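Cellulosomal scaffoldin (Acetivibrio cellulolyticus, PDB 4WI0) docks onto a type II cohesin through its C-terminal X module and calcium-binding dockerin, the part present here, and as a whole probably hydrolyses cellulose within the cellulosome. Local coordinates at residues F26-V31 with F45-V50; G53-K58 with V72-D77; L65-A70 with S85-W90. The protein carries 1 engineered substitution. All coordinates share one frame; numbering follows the deposited sequence.

Contact 1 of 3, residues F26-V31 with F45-V50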
ATOM      1  N   PHE B  26       7.086  10.575 -17.633  1.00 20.71           N
ATOM      2  CA  PHE B  26       6.334  11.795 -17.329  1.00 19.40           C
ATOM      3  C   PHE B  26       6.471  12.765 -18.506  1.00 20.21           C
ATOM      4  O   PHE B  26       7.585  13.033 -18.970  1.00 19.59           O
ATOM      5  CB  PHE B  26       6.844  12.462 -16.050  1.00 18.98           C
ATOM      6  CG  PHE B  26       6.572  11.676 -14.793  1.00 18.07           C
ATOM      7  CD1 PHE B  26       5.359  11.793 -14.130  1.00 17.86           C
ATOM      8  CD2 PHE B  26       7.542  10.834 -14.264  1.00 18.60           C
ATOM      9  CE1 PHE B  26       5.110  11.070 -12.974  1.00 17.37           C
ATOM     10  CE2 PHE B  26       7.300  10.105 -13.108  1.00 18.42           C
ATOM     11  CZ  PHE B  26       6.084  10.224 -12.462  1.00 17.79           C
ATOM     12  N   THR B  27       5.338  13.274 -18.996  1.00 20.28           N
ATOM     13  CA  THR B  27       5.327  14.230 -20.099  1.00 20.54           C
ATOM     14  C   THR B  27       5.227  15.644 -19.542  1.00 19.74           C
ATOM     15  O   THR B  27       4.310  15.959 -18.783  1.00 19.10           O
ATOM     16  CB  THR B  27       4.149  13.969 -21.052  1.00 21.54           C
ATOM     17  OG1 THR B  27       4.203  12.617 -21.513  1.00 22.34           O
ATOM     18  CG2 THR B  27       4.189  14.906 -22.238  1.00 22.32           C
ATOM     19  N   VAL B  28       6.181  16.488 -19.925  1.00 19.74           N
ATOM     20  CA  VAL B  28       6.261  17.854 -19.448  1.00 19.39           C
ATOM     21  C   VAL B  28       6.014  18.770 -20.633  1.00 20.66           C
ATOM     22  O   VAL B  28       6.754  18.734 -21.608  1.00 21.19           O
ATOM     23  CB  VAL B  28       7.647  18.158 -18.843  1.00 18.97           C
ATOM     24  CG1 VAL B  28       7.699  19.575 -18.295  1.00 18.73           C
ATOM     25  CG2 VAL B  28       7.972  17.158 -17.748  1.00 18.50           C
ATOM     26  N   GLU B  29       4.955  19.573 -20.539  1.00 21.25           N
ATOM     27  CA  GLU B  29       4.517  20.450 -21.617  1.00 22.27           C
ATOM     28  C   GLU B  29       4.679  21.892 -21.168  1.00 22.18           C
ATOM     29  O   GLU B  29       4.355  22.217 -20.028  1.00 23.10           O
ATOM     30  CB  GLU B  29       3.032  20.203 -21.950  1.00 23.87           C
ATOM     31  CG  GLU B  29       2.370  21.392 -22.650  1.00 25.32           C
ATOM     32  CD  GLU B  29       0.942  21.156 -23.109  1.00 26.90           C
ATOM     33  OE1 GLU B  29       0.204  20.345 -22.498  1.00 25.55           O
ATOM     34  OE2 GLU B  29       0.559  21.834 -24.084  1.00 28.34           O
ATOM     35  N   ILE B  30       5.153  22.749 -22.068  1.00 22.05           N
ATOM     36  CA  ILE B  30       5.147  24.185 -21.847  1.00 22.14           C
ATOM     37  C   ILE B  30       3.880  24.748 -22.501  1.00 22.60           C
ATOM     38  O   ILE B  30       3.846  24.994 -23.706  1.00 22.71           O
ATOM     39  CB  ILE B  30       6.413  24.856 -22.407  1.00 22.84           C
ATOM     40  CG1 ILE B  30       7.653  24.267 -21.720  1.00 22.53           C
ATOM     41  CG2 ILE B  30       6.354  26.374 -22.208  1.00 22.92           C
ATOM     42  CD1 ILE B  30       8.955  24.734 -22.303  1.00 23.74           C
ATOM     43  N   VAL B  31       2.841  24.923 -21.686  1.00 22.15           N
ATOM     44  CA  VAL B  31       1.520  25.326 -22.169  1.00 22.94           C
ATOM     45  C   VAL B  31       1.667  26.641 -22.924  1.00 24.22           C
ATOM     46  O   VAL B  31       2.377  27.537 -22.467  1.00 24.03           O
ATOM     47  CB  VAL B  31       0.515  25.506 -21.014  1.00 22.76           C
ATOM     48  CG1 VAL B  31      -0.831  26.006 -21.534  1.00 23.84           C
ATOM     49  CG2 VAL B  31       0.325  24.201 -20.252  1.00 22.14           C
ATOM     50  N   PHE B  45      14.215  15.597 -17.870  1.00 20.00           N
ATOM     51  CA  PHE B  45      13.642  16.071 -19.133  1.00 20.45           C
ATOM     52  C   PHE B  45      14.379  17.303 -19.649  1.00 21.19           C
ATOM     53  O   PHE B  45      14.954  18.070 -18.863  1.00 20.97           O
ATOM     54  CB  PHE B  45      12.160  16.421 -18.979  1.00 19.58           C
ATOM     55  CG  PHE B  45      11.905  17.606 -18.093  1.00 18.78           C
ATOM     56  CD1 PHE B  45      11.786  17.446 -16.721  1.00 18.15           C
ATOM     57  CD2 PHE B  45      11.774  18.879 -18.631  1.00 19.00           C
ATOM     58  CE1 PHE B  45      11.554  18.535 -15.897  1.00 18.04           C
ATOM     59  CE2 PHE B  45      11.535  19.972 -17.813  1.00 18.35           C
ATOM     60  CZ  PHE B  45      11.431  19.800 -16.445  1.00 17.78           C
ATOM     61  N   GLU B  46      14.302  17.505 -20.962  1.00 21.88           N
ATOM     62  CA  GLU B  46      14.950  18.631 -21.619  1.00 23.48           C
ATOM     63  C   GLU B  46      14.109  19.108 -22.801  1.00 24.16           C
ATOM     64  O   GLU B  46      13.824  18.337 -23.704  1.00 25.36           O
ATOM     65  CB  GLU B  46      16.326  18.196 -22.111  1.00 25.18           C
ATOM     66  CG  GLU B  46      17.352  19.297 -22.175  1.00 25.94           C
ATOM     67  CD  GLU B  46      18.684  18.760 -22.632  1.00 27.28           C
ATOM     68  OE1 GLU B  46      19.511  18.425 -21.767  1.00 27.72           O
ATOM     69  OE2 GLU B  46      18.873  18.637 -23.855  1.00 28.51           O
ATOM     70  N   ILE B  47      13.710  20.373 -22.786  1.00 24.65           N
ATOM     71  CA  ILE B  47      12.964  20.958 -23.897  1.00 26.05           C
ATOM     72  C   ILE B  47      13.767  22.118 -24.488  1.00 27.55           C
ATOM     73  O   ILE B  47      14.054  23.097 -23.797  1.00 28.63           O
ATOM     74  CB  ILE B  47      11.575  21.459 -23.457  1.00 25.54           C
ATOM     75  CG1 ILE B  47      10.807  20.353 -22.724  1.00 24.90           C
ATOM     76  CG2 ILE B  47      10.789  21.941 -24.674  1.00 26.57           C
ATOM     77  CD1 ILE B  47       9.626  20.837 -21.902  1.00 24.69           C
ATOM     78  N   LYS B  48      14.105  22.008 -25.768  1.00 28.41           N
ATOM     79  CA  LYS B  48      14.972  22.969 -26.434  1.00 30.34           C
ATOM     80  C   LYS B  48      14.167  23.988 -27.226  1.00 30.25           C
ATOM     81  O   LYS B  48      12.974  23.804 -27.442  1.00 29.57           O
ATOM     82  CB  LYS B  48      15.917  22.236 -27.383  1.00 32.84           C
ATOM     83  CG  LYS B  48      16.816  21.217 -26.696  1.00 34.62           C
ATOM     84  CD  LYS B  48      17.609  20.406 -27.708  1.00 37.89           C
ATOM     85  CE  LYS B  48      18.553  19.438 -27.015  1.00 40.20           C
ATOM     86  NZ  LYS B  48      19.293  18.585 -27.987  1.00 43.85           N
ATOM     87  N   ASP B  49      14.844  25.052 -27.656  1.00 31.81           N
ATOM     88  CA  ASP B  49      14.264  26.091 -28.526  1.00 32.64           C
ATOM     89  C   ASP B  49      13.025  26.766 -27.938  1.00 30.83           C
ATOM     90  O   ASP B  49      12.100  27.128 -28.668  1.00 31.81           O
ATOM     91  CB  ASP B  49      13.934  25.525 -29.918  1.00 35.09           C
ATOM     92  CG  ASP B  49      15.152  24.957 -30.636  1.00 37.38           C
ATOM     93  OD1 ASP B  49      16.287  25.428 -30.401  1.00 38.32           O
ATOM     94  OD2 ASP B  49      14.966  24.035 -31.458  1.00 40.37           O
ATOM     95  N   VAL B  50      13.007  26.943 -26.621  1.00 29.09           N
ATOM     96  CA  VAL B  50      11.872  27.588 -25.964  1.00 27.83           C
ATOM     97  C   VAL B  50      12.059  29.100 -26.039  1.00 27.79           C
ATOM     98  O   VAL B  50      13.137  29.617 -25.729  1.00 28.21           O
ATOM     99  CB  VAL B  50      11.720  27.147 -24.497  1.00 26.19           C
ATOM    100  CG1 VAL B  50      10.542  27.854 -23.841  1.00 25.48           C
ATOM    101  CG2 VAL B  50      11.545  25.640 -24.409  1.00 26.55           C
TER
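Phe45 carries its CG between the backbone N and the carbonyl carbon (chi1 67°), while Val28 has CG1 anti to its backbone N (chi1 -178°), leaving CG2 beside that N; both methyls of the valine meet the phenylalanine ring. Val28 CG2 lies over one face of the Phe45 ring, 4.0 Å from its centroid, in a CH-pi contact shifted toward the rim. Val28 CG1 is 3.9 Å from Phe45 CE2, and the side chains cross at about a right angle. Ile47 extends CD1 to within 3.6 Å of the carbonyl Val28 O, and slides past Ile30 in the opposite direction, with Ile30 CG1 4.0 Å from Ile47 CD1. Farther on, Ile30 and Val50 meet tip to tip, Ile30 CD1 standing 3.5 Å from Val50 CG2, tighter than usual for two carbons. No hydrogen bond joins the segments, which meet mainly through buried apolar side chains. With their axes 8.6 Å apart and inclined by 29°, strands 27-31 and 45-48 face each other as layers of a beta sandwich. Strand 27-31 sits between 34-38 and 53-60 in the antiparallel sheet, and strand 44-50 borders 2-10 in the mixed one, where Phe45 packs on Ile8 and Val50 on Val4.

Contact 2 of 3, residues G53-K58 with V72-D77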
ATOM      1  N   GLY B  53       9.794  34.135 -22.152  1.00 25.43           N
ATOM      2  CA  GLY B  53       8.414  34.439 -21.774  1.00 25.09           C
ATOM      3  C   GLY B  53       8.043  33.743 -20.478  1.00 24.14           C
ATOM      4  O   GLY B  53       8.871  33.067 -19.874  1.00 23.31           O
ATOM      5  N   THR B  54       6.791  33.910 -20.058  1.00 24.20           N
ATOM      6  CA  THR B  54       6.287  33.328 -18.817  1.00 23.84           C
ATOM      7  C   THR B  54       5.177  32.329 -19.118  1.00 23.45           C
ATOM      8  O   THR B  54       4.229  32.652 -19.846  1.00 23.63           O
ATOM      9  CB  THR B  54       5.720  34.407 -17.875  1.00 24.81           C
ATOM     10  OG1 THR B  54       6.693  35.442 -17.678  1.00 26.26           O
ATOM     11  CG2 THR B  54       5.352  33.805 -16.529  1.00 24.81           C
ATOM     12  N   TYR B  55       5.279  31.142 -18.514  1.00 22.04           N
ATOM     13  CA  TYR B  55       4.457  29.996 -18.879  1.00 21.50           C
ATOM     14  C   TYR B  55       3.934  29.230 -17.680  1.00 20.95           C
ATOM     15  O   TYR B  55       4.492  29.282 -16.583  1.00 21.14           O
ATOM     16  CB  TYR B  55       5.274  28.991 -19.715  1.00 20.99           C
ATOM     17  CG  TYR B  55       5.905  29.551 -20.964  1.00 21.48           C
ATOM     18  CD1 TYR B  55       5.171  29.691 -22.140  1.00 22.32           C
ATOM     19  CD2 TYR B  55       7.245  29.926 -20.978  1.00 21.63           C
ATOM     20  CE1 TYR B  55       5.753  30.203 -23.293  1.00 23.12           C
ATOM     21  CE2 TYR B  55       7.836  30.442 -22.126  1.00 22.13           C
ATOM     22  CZ  TYR B  55       7.090  30.574 -23.279  1.00 22.87           C
ATOM     23  OH  TYR B  55       7.676  31.083 -24.413  1.00 23.80           O
ATOM     24  N   THR B  56       2.860  28.492 -17.926  1.00 20.88           N
ATOM     25  CA  THR B  56       2.449  27.407 -17.062  1.00 20.26           C
ATOM     26  C   THR B  56       3.087  26.138 -17.613  1.00 19.53           C
ATOM     27  O   THR B  56       3.036  25.901 -18.813  1.00 19.92           O
ATOM     28  CB  THR B  56       0.920  27.268 -17.050  1.00 20.89           C
ATOM     29  OG1 THR B  56       0.352  28.491 -16.573  1.00 21.66           O
ATOM     30  CG2 THR B  56       0.486  26.126 -16.145  1.00 20.31           C
ATOM     31  N   VAL B  57       3.710  25.344 -16.746  1.00 19.17           N
ATOM     32  CA  VAL B  57       4.256  24.044 -17.141  1.00 19.01           C
ATOM     33  C   VAL B  57       3.340  22.943 -16.608  1.00 19.02           C
ATOM     34  O   VAL B  57       2.998  22.953 -15.427  1.00 18.45           O
ATOM     35  CB  VAL B  57       5.696  23.866 -16.623  1.00 18.97           C
ATOM     36  CG1 VAL B  57       6.237  22.491 -16.978  1.00 19.16           C
ATOM     37  CG2 VAL B  57       6.596  24.941 -17.230  1.00 19.57           C
ATOM     38  N   LYS B  58       2.931  22.018 -17.482  1.00 19.24           N
ATOM     39  CA  LYS B  58       1.987  20.964 -17.114  1.00 19.54           C
ATOM     40  C   LYS B  58       2.651  19.594 -17.197  1.00 18.78           C
ATOM     41  O   LYS B  58       3.322  19.281 -18.183  1.00 18.28           O
ATOM     42  CB  LYS B  58       0.743  20.990 -18.003  1.00 21.37           C
ATOM     43  CG  LYS B  58      -0.306  19.954 -17.598  1.00 22.89           C
ATOM     44  CD  LYS B  58      -1.718  20.340 -18.018  1.00 25.46           C
ATOM     45  CE  LYS B  58      -1.918  20.194 -19.512  1.00 27.35           C
ATOM     46  NZ  LYS B  58      -3.327  20.457 -19.911  1.00 30.76           N
ATOM     47  N   VAL B  72       6.148  30.253 -14.513  1.00 21.44           N
ATOM     48  CA  VAL B  72       7.496  29.813 -14.831  1.00 21.01           C
ATOM     49  C   VAL B  72       8.089  30.844 -15.792  1.00 21.89           C
ATOM     50  O   VAL B  72       7.711  30.923 -16.967  1.00 22.22           O
ATOM     51  CB  VAL B  72       7.526  28.396 -15.445  1.00 20.10           C
ATOM     52  CG1 VAL B  72       8.962  27.952 -15.686  1.00 19.97           C
ATOM     53  CG2 VAL B  72       6.812  27.406 -14.536  1.00 19.21           C
ATOM     54  N   SER B  73       9.007  31.645 -15.264  1.00 22.78           N
ATOM     55  CA  SER B  73       9.572  32.778 -15.986  1.00 24.01           C
ATOM     56  C   SER B  73      10.867  32.340 -16.655  1.00 23.41           C
ATOM     57  O   SER B  73      11.799  31.907 -15.976  1.00 23.46           O
ATOM     58  CB  SER B  73       9.831  33.925 -15.008  1.00 24.83           C
ATOM     59  OG  SER B  73      10.349  35.060 -15.668  1.00 26.90           O
ATOM     60  N   VAL B  74      10.916  32.432 -17.979  1.00 22.94           N
ATOM     61  CA  VAL B  74      12.072  31.970 -18.743  1.00 22.69           C
ATOM     62  C   VAL B  74      12.743  33.149 -19.464  1.00 23.29           C
ATOM     63  O   VAL B  74      12.166  33.726 -20.390  1.00 23.32           O
ATOM     64  CB  VAL B  74      11.660  30.909 -19.782  1.00 22.60           C
ATOM     65  CG1 VAL B  74      12.872  30.431 -20.573  1.00 23.12           C
ATOM     66  CG2 VAL B  74      10.959  29.733 -19.110  1.00 21.93           C
ATOM     67  N   THR B  75      13.951  33.494 -19.025  1.00 23.46           N
ATOM     68  CA  THR B  75      14.751  34.567 -19.639  1.00 24.33           C
ATOM     69  C   THR B  75      16.057  34.067 -20.277  1.00 25.40           C
ATOM     70  O   THR B  75      16.702  34.794 -21.037  1.00 25.46           O
ATOM     71  CB  THR B  75      15.105  35.648 -18.601  1.00 24.49           C
ATOM     72  OG1 THR B  75      15.865  35.076 -17.532  1.00 24.07           O
ATOM     73  CG2 THR B  75      13.845  36.294 -18.039  1.00 24.19           C
ATOM     74  N   ALA B  76      16.438  32.837 -19.934  1.00 25.50           N
ATOM     75  CA  ALA B  76      17.622  32.161 -20.458  1.00 26.70           C
ATOM     76  C   ALA B  76      17.465  30.680 -20.108  1.00 26.77           C
ATOM     77  O   ALA B  76      16.408  30.270 -19.609  1.00 25.80           O
ATOM     78  CB  ALA B  76      18.886  32.729 -19.830  1.00 27.31           C
ATOM     79  N   ASP B  77      18.497  29.876 -20.347  1.00 27.75           N
ATOM     80  CA  ASP B  77      18.445  28.468 -19.948  1.00 27.82           C
ATOM     81  C   ASP B  77      18.000  28.388 -18.490  1.00 27.57           C
ATOM     82  O   ASP B  77      18.519  29.122 -17.652  1.00 27.97           O
ATOM     83  CB  ASP B  77      19.812  27.800 -20.111  1.00 29.10           C
ATOM     84  CG  ASP B  77      20.193  27.578 -21.562  1.00 29.95           C
ATOM     85  OD1 ASP B  77      19.341  27.744 -22.463  1.00 29.48           O
ATOM     86  OD2 ASP B  77      21.362  27.220 -21.805  1.00 32.17           O
TER
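Val57 and Val72 meet through their CG2 methyls, 3.7 Å apart, the two side chains crossing at about a right angle. In Val72 CG1 is anti to the backbone N (chi1 -177°), which leaves CG2 beside that N and close to both Val57 CG2 and the carbonyl Tyr55 O. Tyr55 has its CG anti to its carbonyl carbon (chi1 -56°), and the ring brings its edge to Val74, with Tyr55 CD2 4.2 Å from Val74 CG2. The phenol oxygen looks elsewhere: its OH is hydrogen-bonded to Ala51 O. Beneath these side chains, strands 53-60 and 67-74 form an antiparallel beta hairpin at one border of the four-stranded sheet of the X module, a domain whose sequence falls in the transthyretin clan. Gly53 and Val74 make one hydrogen-bonded pair, with Val74 N to Gly53 O at 2.9 Å. Tyr55 and Val72 make the other, Val72 N reaching Tyr55 O at 2.8 Å. Thr54 and Ser73 form the non-hydrogen-bonded pair between them and place their side chains on the opposite face of the sheet, which is exposed here. The hydroxyls there, Thr54 OG1 and Ser73 OG, stay 4.2 Å apart, while Thr54 CA makes a CA-H...O contact of 3.4 Å with Val72 O. On the face bearing Tyr55, Val72 and Val74, Leu80 touches both Val57 and Val72, and Val4 touches Val74.

Contact 3 of 3, residues L65-A70 with S85-W90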
ATOM      1  N   LEU B  65      -1.866  12.154 -10.746  1.00 15.09           N
ATOM      2  CA  LEU B  65      -2.619  13.403 -10.691  1.00 15.74           C
ATOM      3  C   LEU B  65      -1.856  14.503 -11.449  1.00 15.80           C
ATOM      4  O   LEU B  65      -0.712  14.829 -11.129  1.00 15.20           O
ATOM      5  CB  LEU B  65      -2.844  13.813  -9.240  1.00 15.83           C
ATOM      6  CG  LEU B  65      -3.761  14.996  -8.991  1.00 16.49           C
ATOM      7  CD1 LEU B  65      -5.201  14.632  -9.314  1.00 17.27           C
ATOM      8  CD2 LEU B  65      -3.617  15.434  -7.547  1.00 16.80           C
ATOM      9  N   THR B  66      -2.499  15.046 -12.470  1.00 16.27           N
ATOM     10  CA  THR B  66      -1.899  16.071 -13.308  1.00 16.78           C
ATOM     11  C   THR B  66      -1.474  17.279 -12.468  1.00 17.03           C
ATOM     12  O   THR B  66      -2.188  17.697 -11.559  1.00 17.33           O
ATOM     13  CB  THR B  66      -2.867  16.450 -14.459  1.00 17.43           C
ATOM     14  OG1 THR B  66      -2.968  15.336 -15.357  1.00 17.29           O
ATOM     15  CG2 THR B  66      -2.374  17.688 -15.237  1.00 17.89           C
ATOM     16  N   ARG B  67      -0.285  17.803 -12.755  1.00 17.47           N
ATOM     17  CA  ARG B  67       0.260  18.955 -12.052  1.00 18.33           C
ATOM     18  C   ARG B  67       0.430  20.138 -12.995  1.00 18.75           C
ATOM     19  O   ARG B  67       0.827  19.975 -14.150  1.00 17.56           O
ATOM     20  CB  ARG B  67       1.614  18.599 -11.417  1.00 19.26           C
ATOM     21  CG  ARG B  67       2.237  19.726 -10.600  1.00 19.97           C
ATOM     22  CD  ARG B  67       3.329  19.222  -9.673  1.00 21.79           C
ATOM     23  NE  ARG B  67       3.766  20.254  -8.733  1.00 23.34           N
ATOM     24  CZ  ARG B  67       4.473  20.034  -7.622  1.00 24.37           C
ATOM     25  NH1 ARG B  67       4.839  18.807  -7.262  1.00 24.74           N
ATOM     26  NH2 ARG B  67       4.806  21.062  -6.848  1.00 26.35           N
ATOM     27  N   GLU B  68       0.129  21.332 -12.491  1.00 20.21           N
ATOM     28  CA  GLU B  68       0.410  22.565 -13.220  1.00 21.28           C
ATOM     29  C   GLU B  68       1.286  23.464 -12.358  1.00 20.53           C
ATOM     30  O   GLU B  68       1.009  23.667 -11.170  1.00 20.44           O
ATOM     31  CB  GLU B  68      -0.888  23.273 -13.621  1.00 23.56           C
ATOM     32  CG  GLU B  68      -1.662  22.520 -14.690  1.00 26.16           C
ATOM     33  CD  GLU B  68      -2.931  23.232 -15.134  1.00 29.88           C
ATOM     34  OE1 GLU B  68      -2.912  23.877 -16.200  1.00 32.60           O
ATOM     35  OE2 GLU B  68      -3.955  23.157 -14.424  1.00 34.90           O
ATOM     36  N   ILE B  69       2.356  23.978 -12.956  1.00 18.82           N
ATOM     37  CA  ILE B  69       3.243  24.899 -12.277  1.00 19.09           C
ATOM     38  C   ILE B  69       3.089  26.253 -12.945  1.00 19.68           C
ATOM     39  O   ILE B  69       3.439  26.418 -14.110  1.00 19.26           O
ATOM     40  CB  ILE B  69       4.711  24.441 -12.353  1.00 18.97           C
ATOM     41  CG1 ILE B  69       4.842  23.023 -11.783  1.00 18.37           C
ATOM     42  CG2 ILE B  69       5.615  25.429 -11.616  1.00 19.37           C
ATOM     43  CD1 ILE B  69       6.225  22.421 -11.928  1.00 18.16           C
ATOM     44  N   ALA B  70       2.556  27.215 -12.200  1.00 20.30           N
ATOM     45  CA  ALA B  70       2.283  28.556 -12.724  1.00 21.32           C
ATOM     46  C   ALA B  70       3.508  29.462 -12.674  1.00 22.24           C
ATOM     47  O   ALA B  70       4.464  29.199 -11.934  1.00 22.55           O
ATOM     48  CB  ALA B  70       1.149  29.187 -11.931  1.00 21.85           C
ATOM     49  N   SER B  85      16.342  17.759  -5.431  1.00 21.21           N
ATOM     50  CA  SER B  85      15.067  18.415  -5.134  1.00 20.88           C
ATOM     51  C   SER B  85      14.174  18.413  -6.387  1.00 19.94           C
ATOM     52  O   SER B  85      13.984  19.442  -7.024  1.00 20.50           O
ATOM     53  CB  SER B  85      15.331  19.834  -4.624  1.00 21.67           C
ATOM     54  OG  SER B  85      14.125  20.524  -4.351  1.00 22.06           O
ATOM     55  N   PRO B  86      13.644  17.239  -6.760  1.00 19.48           N
ATOM     56  CA  PRO B  86      12.817  17.122  -7.955  1.00 19.00           C
ATOM     57  C   PRO B  86      11.403  17.639  -7.737  1.00 18.19           C
ATOM     58  O   PRO B  86      10.996  17.873  -6.605  1.00 18.21           O
ATOM     59  CB  PRO B  86      12.741  15.614  -8.184  1.00 19.03           C
ATOM     60  CG  PRO B  86      12.884  15.040  -6.822  1.00 19.73           C
ATOM     61  CD  PRO B  86      13.863  15.932  -6.119  1.00 20.42           C
ATOM     62  N   ILE B  87      10.673  17.785  -8.831  1.00 17.86           N
ATOM     63  CA  ILE B  87       9.224  17.993  -8.780  1.00 18.09           C
ATOM     64  C   ILE B  87       8.587  16.624  -8.520  1.00 17.74           C
ATOM     65  O   ILE B  87       8.865  15.651  -9.229  1.00 17.36           O
ATOM     66  CB  ILE B  87       8.712  18.604 -10.092  1.00 17.86           C
ATOM     67  CG1 ILE B  87       9.315  19.995 -10.282  1.00 18.69           C
ATOM     68  CG2 ILE B  87       7.191  18.674 -10.124  1.00 17.90           C
ATOM     69  CD1 ILE B  87       9.299  20.459 -11.723  1.00 19.23           C
ATOM     70  N   LEU B  88       7.762  16.550  -7.485  1.00 17.56           N
ATOM     71  CA  LEU B  88       7.086  15.315  -7.145  1.00 17.71           C
ATOM     72  C   LEU B  88       5.735  15.218  -7.845  1.00 17.74           C
ATOM     73  O   LEU B  88       5.046  16.221  -8.009  1.00 17.49           O
ATOM     74  CB  LEU B  88       6.938  15.202  -5.631  1.00 18.26           C
ATOM     75  CG  LEU B  88       8.275  15.105  -4.882  1.00 19.44           C
ATOM     76  CD1 LEU B  88       8.040  14.814  -3.413  1.00 20.51           C
ATOM     77  CD2 LEU B  88       9.189  14.051  -5.481  1.00 20.27           C
ATOM     78  N   MET B  89       5.398  14.004  -8.291  1.00 17.90           N
ATOM     79  CA  MET B  89       4.093  13.690  -8.885  1.00 17.48           C
ATOM     80  C   MET B  89       3.376  12.620  -8.047  1.00 17.89           C
ATOM     81  O   MET B  89       4.000  11.632  -7.617  1.00 17.24           O
ATOM     82  CB  MET B  89       4.261  13.198 -10.321  1.00 17.20           C
ATOM     83  CG  MET B  89       4.708  14.277 -11.300  1.00 17.68           C
ATOM     84  SD  MET B  89       3.428  15.524 -11.576  1.00 18.14           S
ATOM     85  CE  MET B  89       2.281  14.541 -12.531  1.00 17.53           C
ATOM     86  N   TRP B  90       2.073  12.814  -7.818  1.00 16.84           N
ATOM     87  CA  TRP B  90       1.306  11.914  -6.931  1.00 17.02           C
ATOM     88  C   TRP B  90       0.567  10.823  -7.704  1.00 16.72           C
ATOM     89  O   TRP B  90      -0.356  11.106  -8.488  1.00 16.93           O
ATOM     90  CB  TRP B  90       0.301  12.698  -6.081  1.00 17.09           C
ATOM     91  CG  TRP B  90       0.903  13.840  -5.299  1.00 17.25           C
ATOM     92  CD1 TRP B  90       2.222  14.033  -5.003  1.00 17.40           C
ATOM     93  CD2 TRP B  90       0.193  14.926  -4.696  1.00 17.56           C
ATOM     94  NE1 TRP B  90       2.374  15.176  -4.261  1.00 18.18           N
ATOM     95  CE2 TRP B  90       1.144  15.744  -4.059  1.00 17.56           C
ATOM     96  CE3 TRP B  90      -1.159  15.288  -4.636  1.00 17.48           C
ATOM     97  CZ2 TRP B  90       0.792  16.903  -3.368  1.00 18.16           C
ATOM     98  CZ3 TRP B  90      -1.511  16.440  -3.950  1.00 17.97           C
ATOM     99  CH2 TRP B  90      -0.539  17.233  -3.326  1.00 18.30           C
TER
HETATM  100  O   HOH W   1       7.221  18.642  -5.526  1.00 20.17           O
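Leu65 N donates a hydrogen bond of 2.9 Å to Trp90 O, almost straight. Their side chains lie side by side and point the same way, with Leu65 CD2 3.8 Å from Trp90 CE3. Bends at chi2 (-68°) and chi3 (-71°) curl Met89 back, and Met89 CE comes to 3.3 Å from Leu65 O, which Tyr156 OH binds. Next, Arg67 sends its chain out extended from CG to NE, passing Met89 SD, which lies 3.6 Å from Arg67 CB. Arg67 NH1 donates to Leu88 O at 2.7 Å, on a lone pair in the carbonyl plane and close to the guanidinium plane, though the bond is bent to 138°. A water accepts from Arg67 NH1 and from Leu88 N, so Leu88 O is bonded to NH1 directly and Leu88 N through the water. Ile87 CG2 covers one face of the guanidinium. Farther along, Ile69 CD1 meets Ile87 CD1 tip to tip at 3.7 Å. Strands 67-74 and 78-89 border different sheets, so this contact ties the layers of the X-module beta sandwich along an edge, and the Leu65 end abuts the dockerin, the nearest side-chain atoms of Leu65 and the calcium ligand Asp93 about 4 Å apart.

Overall arrangement
Contact 1 is wholly buried and apolar, a face-to-face meeting of the two sheets of the sandwich. Contact 2 lies within one sheet, held by backbone hydrogen bonds, and is buried mainly on the face that bears its valines. Contact 3, also between sheets, is partly buried and mixes apolar tips with a backbone hydrogen bond, an arginine and a water; it lies nearest the chain's centre and the calcium-bearing dockerin. Contacts 1 and 2 interlock because strands 27-31 and 53-60 are neighbours: Glu29 N probably bonds Lys58 O, and Val28 packs on Val57. Strand 67-74 serves both contacts 2 and 3, whereas Phe26 against Met89 connects contacts 1 and 3.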